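Local coordinates for protein CHIR AB1 (Gallus gallus, PDB 2VSD) that probably acts as a membrane-anchored Fc receptor on avian immune cells, binding the Fc region of chicken antibody through its immunoglobulin domain, at residues L10-S13 and Q14-L18. Sequence-based numbering, arbitrary orientation.
Sequences LHPS and QGVSL
Pro12 and Val16 meet across an open bend that follows strand 7-11 and leads toward strand 21-27. A cis peptide bond before Pro12 kinks the chain out of the strand, and Gly15, with positive phi (61°), turns it back, bringing Val16 round to Pro12. Instead of a direct backbone bond, water 1 bridges the bend: it donates to Ser13 O at 2.7 Å and accepts from Val16 N at 3.1 Å. The two apolar side chains cross at about a right angle, CG2 of Val16 lying 3.7 Å from Pro12 CG. Val16 CG2 also rests 3.3 Å from Pro12 O, which this packing buries with no polar partner in the model; chi1 of 176° sets CG1 anti to the backbone N and leaves CG2 beside it. Exposed Gln14 bends at chi2 (-70°) and folds its amide back over the Ser13 carbonyl, where NE2 donates to water 2 at 2.8 Å; Ser13 OG holds the same water, also at 2.8 Å. Val16 continues inward onto Val22, Leu92 and Leu94. Backbone bonds pair His11 with Thr23 but Val16 with Thr95, consistent with the kink by which an immunoglobulin domain's first strand changes sheets. Polar links here run through water; the direct Pro12-Val16 contact is apolar.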
ATOM      1  N   LEU A  10     -17.658   7.756  -6.307  1.00 23.74           N
ATOM      2  CA  LEU A  10     -16.964   8.348  -7.448  1.00 22.58           C
ATOM      3  C   LEU A  10     -17.775   9.493  -8.052  1.00 23.28           C
ATOM      4  O   LEU A  10     -18.955   9.300  -8.382  1.00 22.15           O
ATOM      5  CB  LEU A  10     -16.715   7.258  -8.480  1.00 23.49           C
ATOM      6  CG  LEU A  10     -16.377   7.706  -9.911  1.00 22.69           C
ATOM      7  CD1 LEU A  10     -14.974   8.309  -9.970  1.00 21.34           C
ATOM      8  CD2 LEU A  10     -16.514   6.539 -10.887  1.00 22.89           C
ATOM      9  N   HIS A  11     -17.145  10.658  -8.229  1.00 22.97           N
ATOM     10  CA  HIS A  11     -17.836  11.811  -8.850  1.00 25.00           C
ATOM     11  C   HIS A  11     -16.858  12.518  -9.767  1.00 23.84           C
ATOM     12  O   HIS A  11     -15.753  12.828  -9.346  1.00 23.18           O
ATOM     13  CB  HIS A  11     -18.341  12.814  -7.799  1.00 26.24           C
ATOM     14  CG  HIS A  11     -19.339  12.232  -6.836  1.00 31.78           C
ATOM     15  ND1 HIS A  11     -18.972  11.699  -5.617  1.00 37.18           N
ATOM     16  CD2 HIS A  11     -20.675  12.040  -6.941  1.00 36.48           C
ATOM     17  CE1 HIS A  11     -20.043  11.231  -4.999  1.00 38.53           C
ATOM     18  NE2 HIS A  11     -21.090  11.422  -5.782  1.00 38.38           N
ATOM     19  N   PRO A  12     -17.251  12.770 -11.024  1.00 24.82           N
ATOM     20  CA  PRO A  12     -18.439  12.262 -11.691  1.00 24.64           C
ATOM     21  C   PRO A  12     -18.263  10.772 -12.019  1.00 25.08           C
ATOM     22  O   PRO A  12     -17.122  10.281 -12.098  1.00 23.11           O
ATOM     23  CB  PRO A  12     -18.464  13.074 -12.992  1.00 25.15           C
ATOM     24  CG  PRO A  12     -16.984  13.328 -13.255  1.00 26.31           C
ATOM     25  CD  PRO A  12     -16.444  13.626 -11.913  1.00 24.41           C
ATOM     26  N   SER A  13     -19.371  10.065 -12.221  1.00 24.71           N
ATOM     27  CA  SER A  13     -19.285   8.641 -12.569  1.00 24.71           C
ATOM     28  C   SER A  13     -19.751   8.346 -14.002  1.00 23.65           C
ATOM     29  O   SER A  13     -19.418   7.305 -14.562  1.00 22.45           O
ATOM     30  CB  SER A  13     -20.081   7.808 -11.570  1.00 25.53           C
ATOM     31  OG  SER A  13     -21.384   8.343 -11.443  1.00 27.90           O
ATOM     32  N   GLN A  14     -20.514   9.273 -14.591  1.00 22.94           N
ATOM     33  CA  GLN A  14     -21.025   9.095 -15.951  1.00 22.73           C
ATOM     34  C   GLN A  14     -20.410  10.091 -16.917  1.00 23.21           C
ATOM     35  O   GLN A  14     -20.165  11.239 -16.523  1.00 24.23           O
ATOM     36  CB  GLN A  14     -22.550   9.218 -16.001  1.00 22.64           C
ATOM     37  CG  GLN A  14     -23.282   8.275 -15.021  1.00 20.81           C
ATOM     38  CD  GLN A  14     -23.182   6.827 -15.432  1.00 22.67           C
ATOM     39  OE1 GLN A  14     -23.063   6.528 -16.621  1.00 22.75           O
ATOM     40  NE2 GLN A  14     -23.205   5.912 -14.445  1.00 20.58           N
ATOM     41  N   GLY A  15     -20.180   9.624 -18.144  1.00 22.71           N
ATOM     42  CA  GLY A  15     -19.599  10.417 -19.238  1.00 24.68           C
ATOM     43  C   GLY A  15     -18.184  10.946 -18.952  1.00 24.76           C
ATOM     44  O   GLY A  15     -17.789  11.990 -19.476  1.00 24.97           O
ATOM     45  N   VAL A  16     -17.410  10.198 -18.168  1.00 23.79           N
ATOM     46  CA  VAL A  16     -16.049  10.607 -17.848  1.00 23.00           C
ATOM     47  C   VAL A  16     -15.138  10.325 -19.038  1.00 22.32           C
ATOM     48  O   VAL A  16     -15.199   9.242 -19.640  1.00 23.10           O
ATOM     49  CB  VAL A  16     -15.510   9.908 -16.570  1.00 22.79           C
ATOM     50  CG1 VAL A  16     -14.055  10.294 -16.341  1.00 22.16           C
ATOM     51  CG2 VAL A  16     -16.371  10.304 -15.362  1.00 24.08           C
ATOM     52  N   SER A  17     -14.298  11.302 -19.376  1.00 22.50           N
ATOM     53  CA  SER A  17     -13.393  11.228 -20.519  1.00 23.81           C
ATOM     54  C   SER A  17     -11.981  11.570 -20.109  1.00 23.22           C
ATOM     55  O   SER A  17     -11.780  12.207 -19.079  1.00 22.24           O
ATOM     56  CB  SER A  17     -13.844  12.277 -21.540  1.00 24.47           C
ATOM     57  OG  SER A  17     -15.200  12.028 -21.911  1.00 30.18           O
ATOM     58  N   LEU A  18     -10.993  11.218 -20.931  1.00 23.28           N
ATOM     59  CA  LEU A  18      -9.637  11.748 -20.713  1.00 24.26           C
ATOM     60  C   LEU A  18      -9.664  13.263 -20.560  1.00 23.87           C
ATOM     61  O   LEU A  18     -10.348  13.956 -21.326  1.00 23.03           O
ATOM     62  CB  LEU A  18      -8.705  11.403 -21.888  1.00 25.62           C
ATOM     63  CG  LEU A  18      -8.288   9.952 -22.165  1.00 29.73           C
ATOM     64  CD1 LEU A  18      -6.899   9.954 -22.843  1.00 34.23           C
ATOM     65  CD2 LEU A  18      -8.261   9.064 -20.958  1.00 32.33           C
TER
HETATM   66  O   HOH W   1     -18.158   7.478 -16.995  1.00 26.11           O
HETATM   67  O   HOH W   2     -23.622   6.769 -11.849  1.00 30.01           O